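Local coordinates for protein acetyltransferase, GNAT family (Colwellia psychrerythraea, PDB 3IWG) that probably transfers an acyl group, such as acetyl from acetyl-coenzyme A, to an acceptor substrate, at residues A[29-34]-A[202-207]; A[46-51]-A[56-61]; A[196-201]-A[207-212]. All blocks are in the same frame, centred on the assembly; numbering follows the deposited sequence. Where two conformers were deposited one is given.

Interaction 1: A[29-34]-A[202-207]; sequences VPLDGM and QYQTEY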
ATOM      1  N   VAL A  29     -21.604  12.326  13.481  1.00 29.29           N
ATOM      2  CA  VAL A  29     -20.317  12.931  13.141  1.00 28.69           C
ATOM      3  C   VAL A  29     -19.659  12.129  12.057  1.00 28.71           C
ATOM      4  O   VAL A  29     -20.031  10.988  11.798  1.00 29.55           O
ATOM      5  CB  VAL A  29     -19.364  13.020  14.364  1.00 29.16           C
ATOM      6  CG1 VAL A  29     -19.837  14.133  15.324  1.00 29.20           C
ATOM      7  CG2 VAL A  29     -19.181  11.639  15.060  1.00 28.32           C
ATOM      8  N   PRO A  30     -18.629  12.688  11.434  1.00 28.24           N
ATOM      9  CA  PRO A  30     -17.843  11.804  10.539  1.00 27.20           C
ATOM     10  C   PRO A  30     -17.277  10.566  11.273  1.00 26.90           C
ATOM     11  O   PRO A  30     -16.845  10.657  12.421  1.00 27.06           O
ATOM     12  CB  PRO A  30     -16.732  12.731  10.034  1.00 27.17           C
ATOM     13  CG  PRO A  30     -16.664  13.854  11.119  1.00 27.77           C
ATOM     14  CD  PRO A  30     -18.096  14.063  11.499  1.00 27.63           C
ATOM     15  N   LEU A  31     -17.336   9.414  10.620  1.00 26.08           N
ATOM     16  CA  LEU A  31     -16.830   8.176  11.180  1.00 25.58           C
ATOM     17  C   LEU A  31     -15.334   7.932  10.906  1.00 25.31           C
ATOM     18  O   LEU A  31     -14.721   8.512  10.002  1.00 24.37           O
ATOM     19  CB  LEU A  31     -17.631   6.995  10.657  1.00 25.94           C
ATOM     20  CG  LEU A  31     -19.147   7.133  10.803  1.00 27.15           C
ATOM     21  CD1 LEU A  31     -19.838   5.948  10.190  1.00 24.20           C
ATOM     22  CD2 LEU A  31     -19.472   7.321  12.306  1.00 20.09           C
ATOM     23  N   ASP A  32     -14.765   7.033  11.689  1.00 25.05           N
ATOM     24  CA  ASP A  32     -13.351   6.765  11.614  1.00 25.64           C
ATOM     25  C   ASP A  32     -12.896   6.183  10.278  1.00 25.39           C
ATOM     26  O   ASP A  32     -13.279   5.081   9.908  1.00 25.27           O
ATOM     27  CB  ASP A  32     -12.905   5.785  12.677  1.00 25.34           C
ATOM     28  CG  ASP A  32     -11.414   5.649  12.683  1.00 27.33           C
ATOM     29  OD1 ASP A  32     -10.783   6.558  13.259  1.00 27.37           O
ATOM     30  OD2 ASP A  32     -10.879   4.704  12.043  1.00 30.34           O
ATOM     31  N   GLY A  33     -12.008   6.899   9.620  1.00 25.75           N
ATOM     32  CA  GLY A  33     -11.417   6.438   8.355  1.00 26.73           C
ATOM     33  C   GLY A  33     -10.862   5.020   8.267  1.00 26.52           C
ATOM     34  O   GLY A  33     -11.117   4.311   7.300  1.00 25.45           O
HETATM   35  N   MSE A  34     -10.117   4.583   9.281  1.00 28.29           N
HETATM   36  CA  MSE A  34      -9.499   3.245   9.194  0.60 29.27           C
HETATM   37  C   MSE A  34     -10.610   2.230   9.339  1.00 27.67           C
HETATM   38  O   MSE A  34     -10.663   1.290   8.570  1.00 27.58           O
HETATM   39  CB  MSE A  34      -8.389   3.003  10.239  0.60 30.09           C
HETATM   40  CG  MSE A  34      -7.057   2.495   9.655  0.60 35.13           C
HETATM   41 SE   MSE A  34      -7.042   1.152   8.140  0.60 45.83          SE
HETATM   42  CE  MSE A  34      -6.093   2.256   6.825  0.36 41.61           C
ATOM     43  N   GLN A 202     -14.402  10.387  -0.393  1.00 34.50           N
ATOM     44  CA  GLN A 202     -15.857  10.510  -0.506  1.00 36.48           C
ATOM     45  C   GLN A 202     -16.517  10.647   0.865  1.00 35.56           C
ATOM     46  O   GLN A 202     -15.950  10.284   1.881  1.00 35.49           O
ATOM     47  CB  GLN A 202     -16.450   9.262  -1.155  1.00 37.52           C
ATOM     48  CG  GLN A 202     -15.405   8.317  -1.740  1.00 43.90           C
ATOM     49  CD  GLN A 202     -15.755   6.837  -1.564  1.00 51.11           C
ATOM     50  OE1 GLN A 202     -15.139   6.139  -0.729  1.00 52.82           O
ATOM     51  NE2 GLN A 202     -16.749   6.351  -2.345  1.00 53.27           N
ATOM     52  N   TYR A 203     -17.733  11.157   0.862  1.00 35.52           N
ATOM     53  CA  TYR A 203     -18.601  11.220   2.049  1.00 35.44           C
ATOM     54  C   TYR A 203     -18.187  12.215   3.105  1.00 34.76           C
ATOM     55  O   TYR A 203     -19.061  12.882   3.704  1.00 35.66           O
ATOM     56  CB  TYR A 203     -18.731   9.861   2.748  1.00 35.33           C
ATOM     57  CG  TYR A 203     -19.079   8.735   1.822  1.00 36.20           C
ATOM     58  CD1 TYR A 203     -20.169   8.833   0.966  1.00 37.92           C
ATOM     59  CD2 TYR A 203     -18.312   7.576   1.778  1.00 35.57           C
ATOM     60  CE1 TYR A 203     -20.492   7.798   0.092  1.00 38.13           C
ATOM     61  CE2 TYR A 203     -18.649   6.523   0.913  1.00 36.60           C
ATOM     62  CZ  TYR A 203     -19.731   6.652   0.081  1.00 37.32           C
ATOM     63  OH  TYR A 203     -20.063   5.648  -0.788  1.00 40.82           O
ATOM     64  N   GLN A 204     -16.897  12.276   3.402  1.00 32.65           N
ATOM     65  CA  GLN A 204     -16.457  13.114   4.495  1.00 31.51           C
ATOM     66  C   GLN A 204     -15.400  14.098   4.054  1.00 30.87           C
ATOM     67  O   GLN A 204     -14.513  14.444   4.840  1.00 30.84           O
ATOM     68  CB  GLN A 204     -15.977  12.226   5.645  1.00 31.58           C
ATOM     69  CG  GLN A 204     -17.049  11.253   6.052  1.00 31.25           C
ATOM     70  CD  GLN A 204     -16.764  10.416   7.283  1.00 30.71           C
ATOM     71  OE1 GLN A 204     -17.674   9.798   7.802  1.00 28.23           O
ATOM     72  NE2 GLN A 204     -15.514  10.375   7.737  1.00 32.16           N
ATOM     73  N   THR A 205     -15.529  14.598   2.822  1.00 30.11           N
ATOM     74  CA  THR A 205     -14.478  15.411   2.193  1.00 30.07           C
ATOM     75  C   THR A 205     -14.267  16.797   2.825  1.00 29.62           C
ATOM     76  O   THR A 205     -13.481  17.586   2.351  1.00 29.16           O
ATOM     77  CB  THR A 205     -14.760  15.626   0.675  1.00 30.44           C
ATOM     78  OG1 THR A 205     -16.003  16.313   0.532  1.00 31.37           O
ATOM     79  CG2 THR A 205     -14.815  14.299  -0.078  1.00 30.52           C
ATOM     80  N   GLU A 206     -14.995  17.110   3.877  1.00 29.72           N
ATOM     81  CA  GLU A 206     -14.779  18.351   4.585  1.00 30.64           C
ATOM     82  C   GLU A 206     -13.876  18.118   5.822  1.00 28.95           C
ATOM     83  O   GLU A 206     -13.507  19.063   6.506  1.00 28.94           O
ATOM     84  CB  GLU A 206     -16.131  19.045   4.913  1.00 31.42           C
ATOM     85  CG  GLU A 206     -17.256  18.145   5.574  1.00 37.38           C
ATOM     86  CD  GLU A 206     -17.864  16.964   4.679  1.00 42.29           C
ATOM     87  OE1 GLU A 206     -18.718  17.180   3.769  1.00 47.49           O
ATOM     88  OE2 GLU A 206     -17.511  15.799   4.917  1.00 43.81           O
ATOM     89  N   TYR A 207     -13.452  16.883   6.055  1.00 27.50           N
ATOM     90  CA  TYR A 207     -12.617  16.571   7.204  1.00 26.59           C
ATOM     91  C   TYR A 207     -11.238  15.996   6.869  1.00 26.71           C
ATOM     92  O   TYR A 207     -10.993  15.442   5.768  1.00 26.56           O
ATOM     93  CB  TYR A 207     -13.361  15.586   8.084  1.00 26.80           C
ATOM     94  CG  TYR A 207     -14.704  16.115   8.569  1.00 26.49           C
ATOM     95  CD1 TYR A 207     -14.786  16.888   9.710  1.00 27.33           C
ATOM     96  CD2 TYR A 207     -15.897  15.832   7.878  1.00 29.44           C
ATOM     97  CE1 TYR A 207     -16.015  17.370  10.191  1.00 28.90           C
ATOM     98  CE2 TYR A 207     -17.146  16.323   8.339  1.00 30.50           C
ATOM     99  CZ  TYR A 207     -17.197  17.099   9.497  1.00 30.94           C
ATOM    100  OH  TYR A 207     -18.413  17.594   9.996  1.00 33.16           O
TER

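Interaction 2: A[46-51]-A[56-61]; sequences FGFYVN and GFCCVN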
ATOM      1  N   PHE A  46     -23.469  -8.329   3.098  1.00 22.22           N
ATOM      2  CA  PHE A  46     -24.741  -8.951   2.794  1.00 22.21           C
ATOM      3  C   PHE A  46     -25.748  -7.867   2.547  1.00 22.03           C
ATOM      4  O   PHE A  46     -25.667  -6.773   3.086  1.00 20.21           O
ATOM      5  CB  PHE A  46     -25.219  -9.886   3.911  1.00 22.12           C
ATOM      6  CG  PHE A  46     -24.214 -10.909   4.293  1.00 22.94           C
ATOM      7  CD1 PHE A  46     -24.227 -12.161   3.729  1.00 23.59           C
ATOM      8  CD2 PHE A  46     -23.228 -10.603   5.208  1.00 25.56           C
ATOM      9  CE1 PHE A  46     -23.263 -13.095   4.072  1.00 26.04           C
ATOM     10  CE2 PHE A  46     -22.272 -11.529   5.564  1.00 26.17           C
ATOM     11  CZ  PHE A  46     -22.283 -12.774   5.005  1.00 25.80           C
ATOM     12  N   GLY A  47     -26.687  -8.205   1.694  1.00 23.15           N
ATOM     13  CA  GLY A  47     -27.788  -7.345   1.345  1.00 23.63           C
ATOM     14  C   GLY A  47     -29.082  -7.941   1.845  1.00 24.48           C
ATOM     15  O   GLY A  47     -29.223  -9.169   2.029  1.00 22.82           O
ATOM     16  N   PHE A  48     -30.004  -7.018   2.086  1.00 26.19           N
ATOM     17  CA  PHE A  48     -31.292  -7.304   2.621  1.00 27.81           C
ATOM     18  C   PHE A  48     -32.280  -6.949   1.508  1.00 29.60           C
ATOM     19  O   PHE A  48     -32.313  -5.823   0.980  1.00 29.02           O
ATOM     20  CB  PHE A  48     -31.551  -6.455   3.867  1.00 28.06           C
ATOM     21  CG  PHE A  48     -30.509  -6.602   4.963  1.00 27.67           C
ATOM     22  CD1 PHE A  48     -30.026  -7.855   5.336  1.00 29.46           C
ATOM     23  CD2 PHE A  48     -30.054  -5.489   5.665  1.00 26.22           C
ATOM     24  CE1 PHE A  48     -29.079  -7.996   6.364  1.00 26.94           C
ATOM     25  CE2 PHE A  48     -29.125  -5.630   6.698  1.00 27.69           C
ATOM     26  CZ  PHE A  48     -28.645  -6.886   7.044  1.00 26.36           C
ATOM     27  N   TYR A  49     -33.079  -7.939   1.151  1.00 31.74           N
ATOM     28  CA  TYR A  49     -33.896  -7.886  -0.038  1.00 33.09           C
ATOM     29  C   TYR A  49     -35.333  -8.075   0.372  1.00 35.02           C
ATOM     30  O   TYR A  49     -35.709  -9.094   0.969  1.00 34.78           O
ATOM     31  CB  TYR A  49     -33.482  -8.970  -1.016  1.00 32.93           C
ATOM     32  CG  TYR A  49     -32.162  -8.716  -1.687  1.00 32.45           C
ATOM     33  CD1 TYR A  49     -30.963  -9.025  -1.051  1.00 33.02           C
ATOM     34  CD2 TYR A  49     -32.103  -8.162  -2.958  1.00 33.11           C
ATOM     35  CE1 TYR A  49     -29.734  -8.794  -1.680  1.00 33.74           C
ATOM     36  CE2 TYR A  49     -30.887  -7.936  -3.595  1.00 33.42           C
ATOM     37  CZ  TYR A  49     -29.712  -8.259  -2.951  1.00 33.53           C
ATOM     38  OH  TYR A  49     -28.517  -8.062  -3.586  1.00 35.45           O
ATOM     39  N   VAL A  50     -36.099  -7.029   0.107  1.00 37.58           N
ATOM     40  CA  VAL A  50     -37.535  -7.089   0.125  1.00 39.58           C
ATOM     41  C   VAL A  50     -37.942  -7.222  -1.353  1.00 41.38           C
ATOM     42  O   VAL A  50     -37.666  -6.345  -2.219  1.00 41.08           O
ATOM     43  CB  VAL A  50     -38.153  -5.856   0.827  1.00 39.64           C
ATOM     44  CG1 VAL A  50     -39.339  -5.310   0.042  1.00 40.42           C
ATOM     45  CG2 VAL A  50     -38.543  -6.214   2.277  1.00 40.29           C
ATOM     46  N   ASN A  51     -38.515  -8.393  -1.634  1.00 43.14           N
ATOM     47  CA  ASN A  51     -39.197  -8.652  -2.883  1.00 44.03           C
ATOM     48  C   ASN A  51     -38.287  -8.441  -4.076  1.00 44.28           C
ATOM     49  O   ASN A  51     -38.737  -8.066  -5.146  1.00 44.43           O
ATOM     50  CB  ASN A  51     -40.441  -7.757  -2.958  1.00 44.54           C
ATOM     51  CG  ASN A  51     -41.550  -8.367  -3.802  1.00 45.50           C
ATOM     52  OD1 ASN A  51     -42.714  -8.409  -3.388  1.00 46.28           O
ATOM     53  ND2 ASN A  51     -41.190  -8.855  -4.990  1.00 47.32           N
ATOM     54  N   GLY A  56     -31.351  -2.703   2.150  1.00 31.40           N
ATOM     55  CA  GLY A  56     -30.372  -2.537   3.218  1.00 29.99           C
ATOM     56  C   GLY A  56     -29.193  -3.479   3.109  1.00 28.74           C
ATOM     57  O   GLY A  56     -29.166  -4.339   2.229  1.00 28.03           O
ATOM     58  N   PHE A  57     -28.236  -3.348   4.032  1.00 27.01           N
ATOM     59  CA  PHE A  57     -27.046  -4.197   4.026  1.00 26.14           C
ATOM     60  C   PHE A  57     -26.323  -4.277   5.391  1.00 26.00           C
ATOM     61  O   PHE A  57     -26.540  -3.465   6.297  1.00 25.89           O
ATOM     62  CB  PHE A  57     -26.023  -3.679   2.987  1.00 25.44           C
ATOM     63  CG  PHE A  57     -25.217  -2.536   3.498  1.00 25.17           C
ATOM     64  CD1 PHE A  57     -25.690  -1.242   3.412  1.00 27.06           C
ATOM     65  CD2 PHE A  57     -24.025  -2.756   4.158  1.00 24.15           C
ATOM     66  CE1 PHE A  57     -24.943  -0.174   3.935  1.00 27.45           C
ATOM     67  CE2 PHE A  57     -23.303  -1.720   4.689  1.00 22.22           C
ATOM     68  CZ  PHE A  57     -23.756  -0.431   4.584  1.00 24.61           C
ATOM     69  N   CYS A  58     -25.408  -5.234   5.508  1.00 25.25           N
ATOM     70  CA  CYS A  58     -24.480  -5.224   6.618  1.00 24.85           C
ATOM     71  C   CYS A  58     -23.154  -5.801   6.166  1.00 24.90           C
ATOM     72  O   CYS A  58     -23.071  -6.369   5.084  1.00 24.01           O
ATOM     73  CB  CYS A  58     -25.040  -6.009   7.812  1.00 24.27           C
ATOM     74  SG  CYS A  58     -25.029  -7.754   7.640  1.00 22.68           S
ATOM     75  N   CYS A  59     -22.121  -5.637   6.991  1.00 25.75           N
ATOM     76  CA  CYS A  59     -20.838  -6.327   6.756  1.00 26.69           C
ATOM     77  C   CYS A  59     -20.212  -6.903   8.003  1.00 27.35           C
ATOM     78  O   CYS A  59     -20.306  -6.337   9.119  1.00 28.51           O
ATOM     79  CB  CYS A  59     -19.856  -5.443   5.971  1.00 26.99           C
ATOM     80  SG  CYS A  59     -19.272  -4.050   6.831  1.00 27.26           S
ATOM     81  N   VAL A  60     -19.648  -8.091   7.837  1.00 27.39           N
ATOM     82  CA  VAL A  60     -19.107  -8.849   8.964  1.00 26.95           C
ATOM     83  C   VAL A  60     -17.641  -9.090   8.663  1.00 28.46           C
ATOM     84  O   VAL A  60     -17.295  -9.610   7.611  1.00 28.83           O
ATOM     85  CB  VAL A  60     -19.809 -10.195   9.123  1.00 26.85           C
ATOM     86  CG1 VAL A  60     -19.228 -11.016  10.314  1.00 25.46           C
ATOM     87  CG2 VAL A  60     -21.326 -10.002   9.223  1.00 24.00           C
ATOM     88  N   ASN A  61     -16.773  -8.709   9.588  1.00 29.31           N
ATOM     89  CA  ASN A  61     -15.370  -8.954   9.421  1.00 30.04           C
ATOM     90  C   ASN A  61     -15.027 -10.424   9.641  1.00 31.33           C
ATOM     91  O   ASN A  61     -15.890 -11.260   9.929  1.00 30.82           O
ATOM     92  CB  ASN A  61     -14.519  -7.975  10.290  1.00 29.73           C
ATOM     93  CG  ASN A  61     -14.420  -8.359  11.766  1.00 27.60           C
ATOM     94  OD1 ASN A  61     -14.924  -9.383  12.230  1.00 27.82           O
ATOM     95  ND2 ASN A  61     -13.770  -7.500  12.510  1.00 23.57           N
TER

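Interaction 3: A[196-201]-A[207-212]; sequences ECRLFD and YADLGM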
ATOM      1  N   GLU A 196       0.287  12.166  10.095  1.00 22.16           N
ATOM      2  CA  GLU A 196      -0.609  11.926   8.964  1.00 22.88           C
ATOM      3  C   GLU A 196      -1.800  12.897   8.994  1.00 22.94           C
ATOM      4  O   GLU A 196      -2.427  13.072  10.031  1.00 24.53           O
ATOM      5  CB  GLU A 196      -1.146  10.500   9.012  1.00 22.30           C
ATOM      6  CG  GLU A 196      -0.048   9.469   9.142  1.00 23.91           C
ATOM      7  CD  GLU A 196      -0.523   7.996   9.097  1.00 26.80           C
ATOM      8  OE1 GLU A 196      -1.723   7.713   8.856  1.00 29.76           O
ATOM      9  OE2 GLU A 196       0.332   7.108   9.299  1.00 30.04           O
ATOM     10  N   CYS A 197      -2.075  13.538   7.866  1.00 22.89           N
ATOM     11  CA  CYS A 197      -3.205  14.397   7.698  1.00 23.59           C
ATOM     12  C   CYS A 197      -3.972  13.894   6.468  1.00 24.26           C
ATOM     13  O   CYS A 197      -3.699  14.328   5.344  1.00 23.30           O
ATOM     14  CB  CYS A 197      -2.716  15.817   7.474  1.00 23.59           C
ATOM     15  SG  CYS A 197      -4.015  17.067   7.299  1.00 26.31           S
ATOM     16  N   ARG A 198      -4.917  12.980   6.688  1.00 23.89           N
ATOM     17  CA  ARG A 198      -5.488  12.236   5.581  1.00 24.62           C
ATOM     18  C   ARG A 198      -6.793  12.789   5.136  1.00 24.12           C
ATOM     19  O   ARG A 198      -7.666  13.043   5.947  1.00 23.78           O
ATOM     20  CB  ARG A 198      -5.801  10.833   6.002  1.00 25.53           C
ATOM     21  CG  ARG A 198      -4.624   9.996   6.558  1.00 27.17           C
ATOM     22  CD  ARG A 198      -5.266   8.733   7.200  1.00 31.43           C
ATOM     23  NE  ARG A 198      -4.430   8.330   8.277  1.00 38.85           N
ATOM     24  CZ  ARG A 198      -4.735   8.260   9.562  1.00 38.89           C
ATOM     25  NH1 ARG A 198      -3.755   7.890  10.385  1.00 42.27           N
ATOM     26  NH2 ARG A 198      -5.959   8.442  10.011  1.00 40.96           N
ATOM     27  N   LEU A 199      -6.958  12.920   3.840  1.00 23.80           N
ATOM     28  CA  LEU A 199      -8.217  13.373   3.303  1.00 24.67           C
ATOM     29  C   LEU A 199      -9.054  12.172   3.062  1.00 24.75           C
ATOM     30  O   LEU A 199      -8.534  11.095   2.913  1.00 24.37           O
ATOM     31  CB  LEU A 199      -8.018  14.097   1.975  1.00 24.04           C
ATOM     32  CG  LEU A 199      -7.668  15.558   2.163  1.00 25.27           C
ATOM     33  CD1 LEU A 199      -6.510  15.739   3.120  1.00 24.74           C
ATOM     34  CD2 LEU A 199      -7.394  16.236   0.760  1.00 23.96           C
ATOM     35  N   PHE A 200     -10.355  12.389   3.013  1.00 26.69           N
ATOM     36  CA  PHE A 200     -11.316  11.391   2.575  1.00 28.11           C
ATOM     37  C   PHE A 200     -11.692  11.601   1.115  1.00 29.48           C
ATOM     38  O   PHE A 200     -12.000  12.720   0.683  1.00 29.77           O
ATOM     39  CB  PHE A 200     -12.557  11.537   3.389  1.00 28.54           C
ATOM     40  CG  PHE A 200     -12.364  11.172   4.820  1.00 29.48           C
ATOM     41  CD1 PHE A 200     -12.521   9.860   5.226  1.00 29.62           C
ATOM     42  CD2 PHE A 200     -12.042  12.139   5.758  1.00 28.13           C
ATOM     43  CE1 PHE A 200     -12.377   9.522   6.559  1.00 31.46           C
ATOM     44  CE2 PHE A 200     -11.860  11.807   7.087  1.00 28.66           C
ATOM     45  CZ  PHE A 200     -12.041  10.499   7.497  1.00 29.72           C
ATOM     46  N   ASP A 201     -11.698  10.530   0.338  1.00 30.92           N
ATOM     47  CA  ASP A 201     -12.043  10.676  -1.068  1.00 32.53           C
ATOM     48  C   ASP A 201     -13.563  10.854  -1.321  1.00 33.61           C
ATOM     49  O   ASP A 201     -13.941  11.427  -2.343  1.00 33.71           O
ATOM     50  CB  ASP A 201     -11.429   9.527  -1.884  1.00 32.72           C
ATOM     51  CG  ASP A 201      -9.900   9.641  -1.997  1.00 34.61           C
ATOM     52  OD1 ASP A 201      -9.311  10.720  -1.694  1.00 37.21           O
ATOM     53  OD2 ASP A 201      -9.274   8.635  -2.358  1.00 37.33           O
ATOM     54  N   TYR A 207     -13.452  16.883   6.055  1.00 27.50           N
ATOM     55  CA  TYR A 207     -12.617  16.571   7.204  1.00 26.59           C
ATOM     56  C   TYR A 207     -11.238  15.996   6.869  1.00 26.71           C
ATOM     57  O   TYR A 207     -10.993  15.442   5.768  1.00 26.56           O
ATOM     58  CB  TYR A 207     -13.361  15.586   8.084  1.00 26.80           C
ATOM     59  CG  TYR A 207     -14.704  16.115   8.569  1.00 26.49           C
ATOM     60  CD1 TYR A 207     -14.786  16.888   9.710  1.00 27.33           C
ATOM     61  CD2 TYR A 207     -15.897  15.832   7.878  1.00 29.44           C
ATOM     62  CE1 TYR A 207     -16.015  17.370  10.191  1.00 28.90           C
ATOM     63  CE2 TYR A 207     -17.146  16.323   8.339  1.00 30.50           C
ATOM     64  CZ  TYR A 207     -17.197  17.099   9.497  1.00 30.94           C
ATOM     65  OH  TYR A 207     -18.413  17.594   9.996  1.00 33.16           O
ATOM     66  N   ALA A 208     -10.327  16.154   7.825  1.00 25.58           N
ATOM     67  CA  ALA A 208      -9.021  15.519   7.781  1.00 24.98           C
ATOM     68  C   ALA A 208      -8.890  14.603   9.007  1.00 24.77           C
ATOM     69  O   ALA A 208      -9.185  15.002  10.130  1.00 24.94           O
ATOM     70  CB  ALA A 208      -7.929  16.546   7.750  1.00 23.39           C
ATOM     71  N   ASP A 209      -8.433  13.383   8.789  1.00 24.36           N
ATOM     72  CA  ASP A 209      -8.297  12.406   9.842  1.00 24.70           C
ATOM     73  C   ASP A 209      -6.795  12.322  10.172  1.00 24.73           C
ATOM     74  O   ASP A 209      -5.993  11.941   9.314  1.00 24.79           O
ATOM     75  CB  ASP A 209      -8.818  11.081   9.306  1.00 24.79           C
ATOM     76  CG  ASP A 209      -8.955   9.977  10.364  1.00 28.13           C
ATOM     77  OD1 ASP A 209      -8.774  10.175  11.595  1.00 33.87           O
ATOM     78  OD2 ASP A 209      -9.294   8.857   9.929  1.00 30.91           O
ATOM     79  N   LEU A 210      -6.425  12.680  11.402  1.00 24.19           N
ATOM     80  CA  LEU A 210      -5.030  12.787  11.795  1.00 24.90           C
ATOM     81  C   LEU A 210      -4.516  11.568  12.561  1.00 25.72           C
ATOM     82  O   LEU A 210      -5.240  10.935  13.300  1.00 26.78           O
ATOM     83  CB  LEU A 210      -4.827  14.033  12.654  1.00 24.43           C
ATOM     84  CG  LEU A 210      -5.515  15.288  12.142  1.00 23.38           C
ATOM     85  CD1 LEU A 210      -5.239  16.504  13.050  1.00 17.09           C
ATOM     86  CD2 LEU A 210      -5.162  15.589  10.668  1.00 20.11           C
ATOM     87  N   GLY A 211      -3.254  11.237  12.358  1.00 26.71           N
ATOM     88  CA  GLY A 211      -2.557  10.227  13.168  1.00 26.70           C
ATOM     89  C   GLY A 211      -1.136  10.683  13.417  1.00 26.82           C
ATOM     90  O   GLY A 211      -0.613  11.525  12.695  1.00 26.01           O
HETATM   91  N   MSE A 212      -0.532  10.171  14.471  1.00 27.93           N
HETATM   92  CA  MSE A 212       0.858  10.438  14.755  1.00 29.43           C
HETATM   93  C   MSE A 212       1.540   9.250  15.448  1.00 28.22           C
HETATM   94  O   MSE A 212       0.896   8.434  16.111  1.00 27.89           O
HETATM   95  CB  MSE A 212       1.088  11.643  15.666  1.00 30.83           C
HETATM   96  CG  MSE A 212      -0.101  12.411  16.143  1.00 37.80           C
HETATM   97 SE   MSE A 212      -0.926  11.715  17.728  0.60 45.36          SE
HETATM   98  CE  MSE A 212      -2.294  10.557  17.050  1.00 43.90           C
TER
HETATM   99  O   HOH W   1     -11.358  14.852   3.198  1.00 31.96           O

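Interaction 1: A[29-34]-A[202-207]
Gln204 grips the backbone of Leu31, and Tyr207 packs on Pro30, in a loop-to-loop contact. It joins the link between helices 17-26 and 33-39 to the turn between strands 190-199 and 207-214. The primary amide of Gln204 meets both polar backbone groups of one residue. Its OE1 accepts from Leu31 N at 2.9 Å, with the donor tilted from the carbonyl plane of the amide. The NE2 group gives a nearly straight bond, 172° at the hydrogen, to Leu31 O at 3.0 Å. This second bond falls on a lone pair of Leu31 O and lies almost in the amide plane of Gln204. Two bonds of opposite sense fix the rotation of the amide, much as a neighbouring antiparallel strand would pair with the residue. An extended chain beyond CG (chi2 -173°) carries the amide across to Leu31, where NE2 also lies 3.5 Å from Pro30 CB.

Each half of the chain runs through a helix and strand order consistent with a GNAT domain, and here the first half meets the second. Gln204 opens a type I turn, closed by the bond from Tyr207 N to Gln204 O, and both side chains leave the backbone toward 29-34. Beside the amide, Pro30 CG sits over the centre of the Tyr207 ring, 3.5 Å from the centroid and 6° off its normal, a CH-pi contact. The pyrrolidine ring crosses the phenol at about a right angle, with CD reaching Tyr207 CZ at 3.7 Å. Ile243 of strand 241-247 touches both Pro30 and Tyr207. Further along, Asp32 N-caps helix 33-39, its OD2 accepting from Trp35 N and weakly from Met34 N.

Interaction 2: A[46-51]-A[56-61]
Phe46 and Cys58 exchange two backbone hydrogen bonds between strands 44-50 and 53-60, as a hydrogen-bonded antiparallel pair. Phe46 N gives a nearly straight bond, 171° at the hydrogen, to Cys58 O at 2.8 Å, and Cys58 N returns one to Phe46 O at 2.9 Å. Two residues on, Phe48 N donates to Gly56 O at 2.8 Å, but from well above the carbonyl plane. The reverse bond, Gly56 N to Phe48 O, is long and weak. Between these pairs, Gly47 and Phe57 form a non-hydrogen-bonded pair in which Gly47 CA lies 3.4 Å from Gly56 O, a CA-H...O contact.

Packing spreads over the face that carries Phe46, Phe48 and Cys58. With CG beside the backbone N (chi1 -56°), the Phe48 ring reaches over the opposing backbone: CD2 comes to 3.2 Å from Phe57 N, and CZ meets Cys58 SG at 3.8 Å. Gly56 makes room for this, since a CB there would press on CD2. The thiol stands between Phe48 and Phe46, whose CD2 is 4.2 Å from SG, and both sulfur-aromatic contacts are oblique. Phe46 CE2 goes on to touch Val60 CG2 at 4.1 Å. Leu82 and Ile86 of helix 76-87 cover the Phe48 ring, and Ile7 of strand 6-9 touches both phenylalanines. Replacing Phe48 with an alanine would probably open a gap between Gly56, the Cys58 thiol and helix 76-87, leaving the sulfur without one of its two aromatic neighbours. Two strands adjacent in sequence, paired antiparallel across a short turn, make a beta hairpin, here matching the first two of the three antiparallel strands that follow the paired helices in a GNAT domain.

Interaction 3: A[196-201]-A[207-212]
Arg198 and Asp209 form one hydrogen-bonded pair of the antiparallel beta hairpin made by strands 190-199 and 207-214, the second and third of the three-strand run after the paired helices of the second GNAT-like half. From its root, the Arg198 side chain runs over the opposite backbone: CB lies 3.5 Å and CG 3.6 Å from Asp209 O, which ends up over one face of the guanidinium. A bend at chi3 (-149°) turns the head back toward its own strand. There NE and NH1 grip Glu196 OE1 side-on, in the guanidinium plane, NE at 2.8 Å and NH1 modelled rather short. Tyr172 OH bonds to that oxygen too. NH1 passes Gly211 CA at 3.8 Å, a spot where a CB would clash with it. NH2 faces Asp209 OD2 at a longer 3.4 Å, a salt bridge in which the two charged planes stand 88° apart. The three charged residues thus form a network that probably tempers each charge. Phe200 CZ rests 3.7 Å from Asp209 CB, its ring nearly coplanar with the carboxylate. Near the Phe200 end of the contact, a water accepts from Phe200 N at 2.7 Å and donates to Tyr207 O.

Interactions 1 and 3, with centres about 9 Å apart, share Tyr207. Gly33 also bridges them: its N gives a weak bond to Asp209 OD2, and its CA packs on the Phe200 ring. Interaction 2 lies farther off, centre to centre about 22 Å from interaction 1 and about 29 Å from interaction 3, the latter on the opposite side of the chain's centre. Along the chain, interaction 2 is nested within the loop closed by interaction 1, whose segments alternate with those of interaction 3. The two hairpins come from corresponding three-strand runs of the GNAT-like halves, first and second strands in interaction 2, second and third in interaction 3, while interaction 1 ties the halves together.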